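Local coordinates for protein elongation factor 1-gamma 1 (Saccharomyces cerevisiae, PDB 1NHY) that takes part in translation as a subunit of eukaryotic elongation factor 1, probably tethering the complex to other cellular components, and begins with this glutathione S-transferase-like domain, at residues 11-16 against 46-51; 94-99 against 152-157; 112-117 against 170-175; 145-150 against 186-191. All blocks are in the same frame, centred on the assembly; numbering follows the deposited sequence.

Followed from the N terminus, the chain first closes a loop in the thioredoxin-like domain, where contact 1 brings residues 46-51 back to the start of helix 12-24. That loop is complete before the helical domain begins. There contacts 2, 3 and 4 cross one another and none nests: contact 2 returns the link after helix 126-147 to helix 90-107, contact 3 the end of helix 160-175 to helix 115-118, and contact 4 helix 186-197 to residues 145-150. L153 of contact 2 packs on R146 and L147 of contact 4, while F173 of contact 3 touches I188 of contact 4. The two domains meet where I12 and W15 of contact 1 pack against T170 and R171 of contact 3.

Contact 1. Residues 11-16 against 46-51; sequences RIRTWV and LKKVPA. With SO4 (sulfate ion), chain B.
R13 lays its guanidinium over the carbonyl of V49, with V49 O 3.0 Å above the plane and over its centre. The N-H groups are poorly directed at this oxygen, and the approach of charge to carbonyl is not a hydrogen bond. R13 CG stands between the backbone N and the carbonyl carbon (chi1 66°), and from there the chain runs extended to NE, its CD lying 3.8 Å from P50 CD. The adjacent ring carbon, P50 CG, comes to 3.4 Å from R13 O. T14 adds its hydroxyl, whose OG1 is 3.6 Å from V49 CG1 and also near P50 CG. K48 brings a like charge, its NZ 3.7 Å from R13 NH1, which a long, weak ion pair of K48 with E62 may partly offset.

The peptide bond between V49 and P50 is cis. This is the cis-proline turn of the thioredoxin fold, whose preceding residue offers its backbone to glutathione in the relatives that bind it. Beside it a sulfate, probably from the crystallisation liquor, sits at the start of helix 12-24 and takes a weak hydrogen bond from I12 N to its O1; R171 makes a salt bridge to the same ion.

Further out, F40 of helix 37-43 packs on V49, I66 of helix 63-73 touches P50, and I12 leans on S167, T170 and R171 of helix 160-175. The contact thus lies where the N-terminal helix, the approach to strand 51-53 and the helical domain converge.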
# COMPACT_ATOMS: atom_id res chain seq x y z
N ARG A 11 -5.59 -1.17 -8.84
CA ARG A 11 -4.33 -1.89 -8.69
C ARG A 11 -3.93 -1.52 -7.28
O ARG A 11 -4.25 -0.43 -6.80
CB ARG A 11 -3.28 -1.38 -9.68
CG ARG A 11 -2.85 -2.42 -10.70
CD ARG A 11 -1.92 -1.83 -11.76
NE ARG A 11 -1.85 -2.69 -12.95
CZ ARG A 11 -1.41 -2.29 -14.15
NH1 ARG A 11 -0.98 -1.04 -14.34
NH2 ARG A 11 -1.41 -3.14 -15.16
N ILE A 12 -3.24 -2.43 -6.60
CA ILE A 12 -2.83 -2.16 -5.24
C ILE A 12 -2.28 -0.74 -5.02
O ILE A 12 -2.67 -0.06 -4.06
CB ILE A 12 -1.79 -3.20 -4.79
CG1 ILE A 12 -2.50 -4.51 -4.49
CG2 ILE A 12 -1.10 -2.75 -3.52
CD1 ILE A 12 -3.41 -4.42 -3.28
N ARG A 13 -1.40 -0.28 -5.92
CA ARG A 13 -0.81 1.05 -5.78
C ARG A 13 -1.86 2.17 -5.80
O ARG A 13 -1.56 3.33 -5.50
CB ARG A 13 0.23 1.30 -6.87
CG ARG A 13 -0.32 1.35 -8.26
CD ARG A 13 0.78 1.48 -9.30
NE ARG A 13 0.27 1.10 -10.62
CZ ARG A 13 0.98 1.09 -11.74
NH1 ARG A 13 2.27 1.44 -11.73
NH2 ARG A 13 0.41 0.73 -12.89
N THR A 14 -3.09 1.83 -6.14
CA THR A 14 -4.15 2.81 -6.20
C THR A 14 -5.03 2.79 -4.97
O THR A 14 -5.73 3.75 -4.68
CB THR A 14 -5.03 2.56 -7.41
OG1 THR A 14 -4.33 2.98 -8.58
CG2 THR A 14 -6.32 3.32 -7.28
N TRP A 15 -5.00 1.69 -4.24
CA TRP A 15 -5.83 1.56 -3.08
C TRP A 15 -5.74 2.71 -2.09
O TRP A 15 -6.74 3.40 -1.84
CB TRP A 15 -5.54 0.23 -2.40
CG TRP A 15 -5.96 -0.97 -3.22
CD1 TRP A 15 -6.20 -1.01 -4.57
CD2 TRP A 15 -6.14 -2.30 -2.74
NE1 TRP A 15 -6.52 -2.29 -4.96
CE2 TRP A 15 -6.49 -3.10 -3.86
CE3 TRP A 15 -6.05 -2.90 -1.48
CZ2 TRP A 15 -6.74 -4.46 -3.74
CZ3 TRP A 15 -6.29 -4.26 -1.36
CH2 TRP A 15 -6.64 -5.03 -2.49
N VAL A 16 -4.56 2.95 -1.52
CA VAL A 16 -4.44 4.04 -0.55
C VAL A 16 -4.90 5.39 -1.08
O VAL A 16 -5.70 6.06 -0.44
CB VAL A 16 -3.00 4.16 -0.00
CG1 VAL A 16 -2.88 5.40 0.87
CG2 VAL A 16 -2.67 2.92 0.82
N LEU A 46 1.73 9.48 -20.78
CA LEU A 46 2.43 8.25 -20.45
C LEU A 46 1.43 7.21 -19.97
O LEU A 46 1.80 6.10 -19.58
CB LEU A 46 3.43 8.51 -19.34
CG LEU A 46 4.38 9.69 -19.58
CD1 LEU A 46 5.07 10.05 -18.26
CD2 LEU A 46 5.38 9.31 -20.65
N LYS A 47 0.15 7.60 -19.98
CA LYS A 47 -0.96 6.74 -19.55
C LYS A 47 -0.59 5.82 -18.38
O LYS A 47 -0.86 4.62 -18.42
CB LYS A 47 -1.44 5.88 -20.73
CG LYS A 47 -1.93 6.66 -21.92
CD LYS A 47 -2.37 5.74 -23.04
CE LYS A 47 -2.89 6.55 -24.22
NZ LYS A 47 -3.59 5.74 -25.27
N LYS A 48 0.04 6.39 -17.35
CA LYS A 48 0.45 5.63 -16.17
C LYS A 48 -0.43 6.01 -14.98
O LYS A 48 -0.99 7.11 -14.93
CB LYS A 48 1.92 5.92 -15.88
CG LYS A 48 2.40 5.41 -14.53
CD LYS A 48 3.39 6.40 -13.86
CE LYS A 48 3.61 6.08 -12.38
NZ LYS A 48 4.03 4.65 -12.15
N VAL A 49 -0.55 5.11 -14.01
CA VAL A 49 -1.38 5.37 -12.84
C VAL A 49 -0.64 4.96 -11.55
O VAL A 49 0.21 4.07 -11.59
CB VAL A 49 -2.70 4.59 -13.03
CG1 VAL A 49 -3.02 3.76 -11.82
CG2 VAL A 49 -3.82 5.57 -13.35
N PRO A 50 -0.93 5.62 -10.40
CA PRO A 50 -1.86 6.71 -10.11
C PRO A 50 -1.43 8.02 -10.76
O PRO A 50 -0.23 8.32 -10.91
CB PRO A 50 -1.81 6.80 -8.59
CG PRO A 50 -1.45 5.43 -8.18
CD PRO A 50 -0.38 5.09 -9.15
N ALA A 51 -2.43 8.81 -11.12
CA ALA A 51 -2.22 10.09 -11.78
C ALA A 51 -3.15 11.12 -11.14
O ALA A 51 -4.36 10.92 -11.06
CB ALA A 51 -2.53 9.94 -13.24
S SO4 B . -1.44 -5.59 -8.78
O1 SO4 B . -1.05 -4.22 -8.38
O2 SO4 B . -1.06 -5.82 -10.20
O3 SO4 B . -0.76 -6.59 -7.91
O4 SO4 B . -2.90 -5.74 -8.64

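Contact 2. Residues 94-99 against 152-157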
# COMPACT_ATOMS: atom_id res chain seq x y z
N ALA A 94 9.99 10.81 11.02
CA ALA A 94 11.04 9.93 10.51
C ALA A 94 10.64 8.46 10.61
O ALA A 94 10.70 7.72 9.61
CB ALA A 94 12.32 10.16 11.27
N GLN A 95 10.25 8.05 11.80
CA GLN A 95 9.84 6.68 12.01
C GLN A 95 8.79 6.24 11.01
O GLN A 95 8.84 5.11 10.51
CB GLN A 95 9.33 6.52 13.42
CG GLN A 95 10.43 6.26 14.39
CD GLN A 95 11.21 5.01 14.02
OE1 GLN A 95 10.67 4.10 13.40
NE2 GLN A 95 12.48 4.95 14.42
N ILE A 96 7.85 7.12 10.71
CA ILE A 96 6.81 6.76 9.76
C ILE A 96 7.45 6.49 8.41
O ILE A 96 7.06 5.55 7.70
CB ILE A 96 5.78 7.88 9.60
CG1 ILE A 96 5.08 8.14 10.94
CG2 ILE A 96 4.78 7.49 8.53
CD1 ILE A 96 4.24 9.40 10.96
N ILE A 97 8.44 7.30 8.06
CA ILE A 97 9.13 7.17 6.78
C ILE A 97 9.98 5.92 6.78
O ILE A 97 10.23 5.31 5.74
CB ILE A 97 10.05 8.37 6.55
CG1 ILE A 97 9.23 9.65 6.71
CG2 ILE A 97 10.69 8.29 5.20
CD1 ILE A 97 9.97 10.89 6.40
N ARG A 98 10.43 5.54 7.96
CA ARG A 98 11.23 4.35 8.06
C ARG A 98 10.42 3.17 7.56
O ARG A 98 10.78 2.53 6.58
CB ARG A 98 11.66 4.13 9.50
CG ARG A 98 12.40 2.85 9.70
CD ARG A 98 12.92 2.79 11.10
NE ARG A 98 12.69 1.47 11.67
CZ ARG A 98 13.30 1.01 12.75
NH1 ARG A 98 14.21 1.78 13.39
NH2 ARG A 98 13.00 -0.21 13.19
N TRP A 99 9.30 2.88 8.22
CA TRP A 99 8.48 1.76 7.79
C TRP A 99 7.94 1.99 6.41
O TRP A 99 7.87 1.06 5.59
CB TRP A 99 7.38 1.52 8.78
CG TRP A 99 7.98 1.07 10.05
CD1 TRP A 99 8.38 1.84 11.10
CD2 TRP A 99 8.26 -0.29 10.40
NE1 TRP A 99 8.90 1.05 12.09
CE2 TRP A 99 8.84 -0.26 11.69
CE3 TRP A 99 8.09 -1.53 9.76
CZ2 TRP A 99 9.24 -1.43 12.36
CZ3 TRP A 99 8.48 -2.68 10.41
CH2 TRP A 99 9.05 -2.63 11.70
N TYR A 152 0.76 -0.53 15.96
CA TYR A 152 1.03 -0.02 14.63
C TYR A 152 2.51 0.00 14.40
O TYR A 152 3.28 -0.19 15.34
CB TYR A 152 0.41 1.36 14.50
CG TYR A 152 -1.07 1.30 14.77
CD1 TYR A 152 -1.89 0.48 14.01
CD2 TYR A 152 -1.65 2.07 15.79
CE1 TYR A 152 -3.25 0.41 14.24
CE2 TYR A 152 -3.02 2.02 16.03
CZ TYR A 152 -3.82 1.19 15.24
OH TYR A 152 -5.18 1.15 15.42
N LEU A 153 2.92 0.25 13.15
CA LEU A 153 4.33 0.24 12.79
C LEU A 153 5.20 1.38 13.32
O LEU A 153 6.23 1.15 13.93
CB LEU A 153 4.48 0.18 11.28
CG LEU A 153 3.82 -1.00 10.58
CD1 LEU A 153 3.98 -0.86 9.06
CD2 LEU A 153 4.43 -2.27 11.08
N ALA A 154 4.80 2.62 13.08
CA ALA A 154 5.63 3.73 13.50
C ALA A 154 5.09 4.54 14.64
O ALA A 154 5.80 5.41 15.15
CB ALA A 154 5.91 4.65 12.31
N THR A 155 3.86 4.27 15.07
CA THR A 155 3.28 5.07 16.16
C THR A 155 2.15 4.35 16.89
O THR A 155 2.02 3.13 16.81
CB THR A 155 2.76 6.40 15.59
OG1 THR A 155 1.83 6.14 14.53
CG2 THR A 155 3.91 7.24 15.04
N GLU A 156 1.34 5.09 17.65
CA GLU A 156 0.23 4.42 18.33
C GLU A 156 -1.07 4.83 17.66
O GLU A 156 -2.11 4.97 18.30
CB GLU A 156 0.21 4.75 19.82
CG GLU A 156 1.39 4.19 20.56
CD GLU A 156 1.43 2.66 20.62
OE1 GLU A 156 1.45 1.98 19.57
OE2 GLU A 156 1.44 2.12 21.75
N ASN A 157 -0.99 5.01 16.34
CA ASN A 157 -2.12 5.39 15.51
C ASN A 157 -1.87 4.84 14.13
O ASN A 157 -0.71 4.64 13.75
CB ASN A 157 -2.20 6.89 15.39
CG ASN A 157 -2.85 7.51 16.57
OD1 ASN A 157 -4.03 7.26 16.84
ND2 ASN A 157 -2.11 8.35 17.29
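I96 and A154 bring their backbones closest, with CA atoms 5.0 Å apart, and one turn further along helix 90-107 W99 stands opposite L153. The helix belongs to the all-helical C-terminal domain of the glutathione S-transferase fold, and it is met here by the irregular link between helices 126-147 and 160-175.

W99 supplies the broad surface. Its CG is anti to the carbonyl carbon (chi1 -67°), and the indole turns one face to L153. L153 CB sits over that face in a CH-pi contact, 4.0 Å from the centroid of the five-membered ring and 21° off the normal. L153 O lies above the same face but offset toward the rim, 3.2 Å from W99 NE1; the angle is too poor for a hydrogen bond, since the N-H runs in the ring plane and the oxygen is above it. Beyond, L153 CD2 reaches the six-membered ring at W99 CE3, 4.0 Å away. F143 meets W99 edge-to-face, and D162 holds L153 by its backbone N. Replacing W99 by an alanine would probably open a gap over L153 and deprive F143 of this edge-to-face partner.

A154 is the small residue that lets the link come so near. Its methyl is directed at the helix backbone, close to Q95 O and I96 CA, and also faces W99 CD1. I96 lines the flank of this methyl, with T155 more loosely beside it. The side-chain approach here is made by I96 CG1, 3.8 Å from A154 CB.

Contact 3. Residues 112-117 against 170-175; sequences ANTIVP and TRYFES
I115 and Y172 meet through two ordinary torsions: I115 CG1 lies anti to the carbonyl carbon (chi1 -78°), and Y172 CG does the same on its own helix (chi1 -80°). The second torsion of I115 (63°) then sets CD1 near the ring, 3.6 Å from Y172 CE1 and almost as near to CD1 of the tyrosine. The two side chains meet at a slant. Lower on the same isoleucine, I115 CG1 approaches S175 CB at 4.1 Å and lies as near to R171 O, so that one branch spans the last turn of helix 160-175.

T114, at the N-cap position of helix 115-118, crosses the tyrosine at about a right angle, its OG1 4.0 Å from Y172 CE1. That hydroxyl makes no capping bond; it is hydrogen-bonded to Q110 O instead. Y172 OH is satisfied in a similar way by L107 O, and F177 and V136 also pack around the tyrosine. R171 adds little, for its guanidinium is turned to E174, a pairing of charges with no N-H directed at the oxygen.

No hydrogen bond joins the two segments. The join between the short helix 115-118 and the end of helix 160-175 in the GST-like C-terminal domain therefore rests on fit and burial, while the hydroxyls of T114 and Y172 are satisfied by backbone carbonyls ahead of the short helix.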
# COMPACT_ATOMS: atom_id res chain seq x y z
N ALA A 112 8.11 -9.25 -7.12
CA ALA A 112 8.53 -9.58 -8.48
C ALA A 112 9.56 -10.70 -8.51
O ALA A 112 10.08 -11.07 -9.55
CB ALA A 112 9.09 -8.34 -9.15
N ASN A 113 9.87 -11.24 -7.34
CA ASN A 113 10.84 -12.32 -7.27
C ASN A 113 10.19 -13.55 -6.68
O ASN A 113 10.85 -14.55 -6.46
CB ASN A 113 12.04 -11.92 -6.42
CG ASN A 113 12.98 -11.03 -7.17
OD1 ASN A 113 14.04 -10.66 -6.68
ND2 ASN A 113 12.60 -10.68 -8.40
N THR A 114 8.90 -13.45 -6.43
CA THR A 114 8.17 -14.57 -5.86
C THR A 114 6.78 -14.63 -6.46
O THR A 114 6.52 -15.45 -7.33
CB THR A 114 8.06 -14.44 -4.34
OG1 THR A 114 7.28 -13.28 -4.02
CG2 THR A 114 9.44 -14.29 -3.72
N ILE A 115 5.88 -13.76 -6.03
CA ILE A 115 4.53 -13.79 -6.56
C ILE A 115 4.55 -13.87 -8.09
O ILE A 115 4.06 -14.83 -8.65
CB ILE A 115 3.68 -12.57 -6.11
CG1 ILE A 115 3.21 -12.77 -4.66
CG2 ILE A 115 2.49 -12.36 -7.05
CD1 ILE A 115 4.33 -12.86 -3.65
N VAL A 116 5.13 -12.87 -8.75
CA VAL A 116 5.17 -12.87 -10.21
C VAL A 116 5.65 -14.20 -10.79
O VAL A 116 4.98 -14.79 -11.64
CB VAL A 116 6.08 -11.74 -10.75
CG1 VAL A 116 5.88 -11.59 -12.26
CG2 VAL A 116 5.78 -10.43 -10.03
N PRO A 117 6.83 -14.70 -10.36
CA PRO A 117 7.36 -15.97 -10.87
C PRO A 117 6.38 -17.13 -10.62
O PRO A 117 5.92 -17.77 -11.57
CB PRO A 117 8.66 -16.14 -10.08
CG PRO A 117 9.09 -14.74 -9.85
CD PRO A 117 7.81 -14.07 -9.45
N THR A 170 -0.80 -7.25 1.21
CA THR A 170 -1.91 -7.87 0.51
C THR A 170 -1.53 -9.07 -0.40
O THR A 170 -1.71 -10.22 0.01
CB THR A 170 -2.65 -6.80 -0.27
OG1 THR A 170 -3.08 -5.80 0.66
CG2 THR A 170 -3.86 -7.37 -0.97
N ARG A 171 -1.00 -8.81 -1.59
CA ARG A 171 -0.61 -9.91 -2.49
C ARG A 171 0.09 -11.09 -1.80
O ARG A 171 -0.06 -12.23 -2.23
CB ARG A 171 0.27 -9.37 -3.61
CG ARG A 171 -0.38 -8.26 -4.42
CD ARG A 171 -1.60 -8.75 -5.22
NE ARG A 171 -2.75 -7.86 -5.07
CZ ARG A 171 -3.57 -7.49 -6.05
NH1 ARG A 171 -3.37 -7.93 -7.29
NH2 ARG A 171 -4.60 -6.69 -5.80
N TYR A 172 0.86 -10.83 -0.75
CA TYR A 172 1.51 -11.93 -0.05
C TYR A 172 0.46 -12.78 0.69
O TYR A 172 0.52 -14.01 0.69
CB TYR A 172 2.52 -11.40 0.95
CG TYR A 172 3.84 -11.00 0.33
CD1 TYR A 172 4.73 -11.96 -0.12
CD2 TYR A 172 4.20 -9.66 0.23
CE1 TYR A 172 5.97 -11.60 -0.66
CE2 TYR A 172 5.43 -9.29 -0.30
CZ TYR A 172 6.31 -10.26 -0.74
OH TYR A 172 7.54 -9.88 -1.25
N PHE A 173 -0.52 -12.12 1.31
CA PHE A 173 -1.56 -12.84 2.02
C PHE A 173 -2.45 -13.58 1.05
O PHE A 173 -3.31 -14.33 1.46
CB PHE A 173 -2.42 -11.90 2.85
CG PHE A 173 -1.80 -11.53 4.14
CD1 PHE A 173 -1.44 -12.51 5.06
CD2 PHE A 173 -1.50 -10.21 4.43
CE1 PHE A 173 -0.81 -12.19 6.24
CE2 PHE A 173 -0.86 -9.86 5.61
CZ PHE A 173 -0.51 -10.86 6.52
N GLU A 174 -2.26 -13.36 -0.23
CA GLU A 174 -3.09 -14.02 -1.21
C GLU A 174 -2.39 -15.16 -1.92
O GLU A 174 -3.04 -16.04 -2.48
CB GLU A 174 -3.58 -13.02 -2.25
CG GLU A 174 -4.36 -11.91 -1.64
CD GLU A 174 -5.07 -11.06 -2.67
OE1 GLU A 174 -4.39 -10.52 -3.58
OE2 GLU A 174 -6.32 -10.95 -2.58
N SER A 175 -1.06 -15.17 -1.89
CA SER A 175 -0.34 -16.21 -2.60
C SER A 175 0.71 -16.90 -1.78
O SER A 175 1.07 -18.03 -2.08
CB SER A 175 0.31 -15.62 -3.85
OG SER A 175 -0.55 -14.70 -4.50

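Contact 4. Residues 145-150 against 186-191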
# COMPACT_ATOMS: atom_id res chain seq x y z
N ASN A 145 8.48 -8.67 14.63
CA ASN A 145 9.14 -8.27 15.86
C ASN A 145 8.57 -6.98 16.40
O ASN A 145 8.43 -6.83 17.60
CB ASN A 145 10.64 -8.07 15.67
CG ASN A 145 11.34 -9.35 15.29
OD1 ASN A 145 11.11 -10.40 15.91
ND2 ASN A 145 12.22 -9.27 14.28
N ARG A 146 8.26 -6.04 15.52
CA ARG A 146 7.72 -4.77 15.98
C ARG A 146 6.25 -4.88 16.37
O ARG A 146 5.86 -4.39 17.44
CB ARG A 146 7.95 -3.70 14.91
CG ARG A 146 6.80 -2.75 14.67
CD ARG A 146 6.50 -1.87 15.86
NE ARG A 146 7.51 -0.85 16.08
CZ ARG A 146 7.30 0.28 16.74
NH1 ARG A 146 6.12 0.56 17.25
NH2 ARG A 146 8.28 1.17 16.86
N LEU A 147 5.45 -5.52 15.51
CA LEU A 147 4.02 -5.69 15.75
C LEU A 147 3.71 -6.52 16.98
O LEU A 147 2.57 -6.60 17.42
CB LEU A 147 3.34 -6.33 14.55
CG LEU A 147 2.83 -5.44 13.43
CD1 LEU A 147 2.60 -4.02 13.93
CD2 LEU A 147 3.83 -5.45 12.32
N LYS A 148 4.73 -7.16 17.52
CA LYS A 148 4.54 -7.99 18.68
C LYS A 148 4.37 -7.16 19.94
O LYS A 148 3.62 -7.55 20.82
CB LYS A 148 5.73 -8.94 18.84
CG LYS A 148 5.67 -9.82 20.09
CD LYS A 148 6.81 -10.86 20.09
CE LYS A 148 6.74 -11.80 21.32
NZ LYS A 148 7.74 -12.92 21.28
N ASN A 149 5.03 -6.02 20.04
CA ASN A 149 4.90 -5.19 21.24
C ASN A 149 4.30 -3.85 20.90
O ASN A 149 4.17 -2.98 21.76
CB ASN A 149 6.26 -4.96 21.89
CG ASN A 149 7.13 -6.21 21.86
OD1 ASN A 149 6.79 -7.24 22.47
ND2 ASN A 149 8.25 -6.12 21.14
N TYR A 150 3.94 -3.69 19.64
CA TYR A 150 3.35 -2.45 19.17
C TYR A 150 2.15 -2.70 18.25
O TYR A 150 2.15 -3.61 17.41
CB TYR A 150 4.43 -1.62 18.46
CG TYR A 150 5.57 -1.21 19.37
CD1 TYR A 150 5.58 0.03 20.01
CD2 TYR A 150 6.63 -2.09 19.63
CE1 TYR A 150 6.60 0.39 20.88
CE2 TYR A 150 7.65 -1.74 20.49
CZ TYR A 150 7.63 -0.50 21.12
OH TYR A 150 8.65 -0.15 22.00
N PRO A 186 1.48 -14.14 13.98
CA PRO A 186 0.26 -13.54 14.54
C PRO A 186 0.21 -12.04 14.43
O PRO A 186 -0.70 -11.48 13.82
CB PRO A 186 0.31 -13.97 16.00
CG PRO A 186 1.08 -15.22 15.96
CD PRO A 186 2.20 -14.89 15.01
N ALA A 187 1.20 -11.39 15.04
CA ALA A 187 1.29 -9.94 15.05
C ALA A 187 0.93 -9.36 13.68
O ALA A 187 0.03 -8.52 13.58
CB ALA A 187 2.70 -9.51 15.45
N ILE A 188 1.62 -9.82 12.64
CA ILE A 188 1.37 -9.34 11.28
C ILE A 188 -0.12 -9.44 10.96
O ILE A 188 -0.72 -8.50 10.44
CB ILE A 188 2.18 -10.15 10.24
CG1 ILE A 188 3.66 -10.16 10.62
CG2 ILE A 188 1.98 -9.57 8.84
CD1 ILE A 188 4.25 -8.78 10.78
N VAL A 189 -0.71 -10.60 11.27
CA VAL A 189 -2.13 -10.83 11.02
C VAL A 189 -2.99 -9.84 11.80
O VAL A 189 -3.80 -9.11 11.22
CB VAL A 189 -2.54 -12.25 11.40
CG1 VAL A 189 -3.98 -12.46 11.04
CG2 VAL A 189 -1.65 -13.25 10.69
N ARG A 190 -2.81 -9.84 13.12
CA ARG A 190 -3.54 -8.92 13.98
C ARG A 190 -3.57 -7.54 13.32
O ARG A 190 -4.63 -7.02 12.97
CB ARG A 190 -2.83 -8.83 15.33
CG ARG A 190 -3.40 -7.77 16.24
CD ARG A 190 -2.63 -7.68 17.53
NE ARG A 190 -1.25 -7.23 17.35
CZ ARG A 190 -0.90 -6.08 16.78
NH1 ARG A 190 -1.83 -5.24 16.31
NH2 ARG A 190 0.38 -5.75 16.70
N TRP A 191 -2.36 -6.99 13.15
CA TRP A 191 -2.10 -5.69 12.54
C TRP A 191 -2.80 -5.54 11.19
O TRP A 191 -3.51 -4.56 10.95
CB TRP A 191 -0.58 -5.52 12.36
CG TRP A 191 -0.13 -4.38 11.45
CD1 TRP A 191 -0.12 -3.03 11.74
CD2 TRP A 191 0.28 -4.49 10.07
NE1 TRP A 191 0.26 -2.31 10.62
CE2 TRP A 191 0.50 -3.17 9.59
CE3 TRP A 191 0.46 -5.57 9.20
CZ2 TRP A 191 0.90 -2.91 8.27
CZ3 TRP A 191 0.86 -5.31 7.88
CH2 TRP A 191 1.08 -3.99 7.43
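R190 NH2 is held by two backbone oxygens of the opposing segment, L147 O and Y150 O. The bond to L147 O is modelled very short, a length of doubtful value, but the oxygen lies at the guanidinium edge, near its plane. The bond to Y150 O, 2.9 Å from R190 NH2, is weak, with an N-H...O angle of 116°. R190 CG starts anti to the backbone N (chi1 172°), and a bend at chi3 (65°) turns NE out of the extended line; R190 NH1 makes a further weak bond to T151 O.

Beside this polar grip L147 is a single knob in a hole formed by A187, I188, R190 and W191 of helix 186-197. L147 CB rests on A187 CB, whose methyl permits the backbones to come within 5.1 Å between the CA atoms of the two residues. L147 CG is 3.6 Å from W191 CB, and CD1 touches the indole at W191 CD1. The other branch, L147 CD2, stands 4.1 Å above the indole plane toward its rim and meets I188 CD1 at 3.7 Å. An alanine in place of L147 would probably open a gap beside I188 and W191, leaving the indole face less firmly backed.

L153 covers L147 and W191 further, and W191 NE1 is hydrogen-bonded to D162. Apolar fit and charge thus work together: the leucine occupies its hole on helix 186-197, while the arginine sets a positive group against the carbonyls of L147 and Y150, an arrangement likely to be favourable to both.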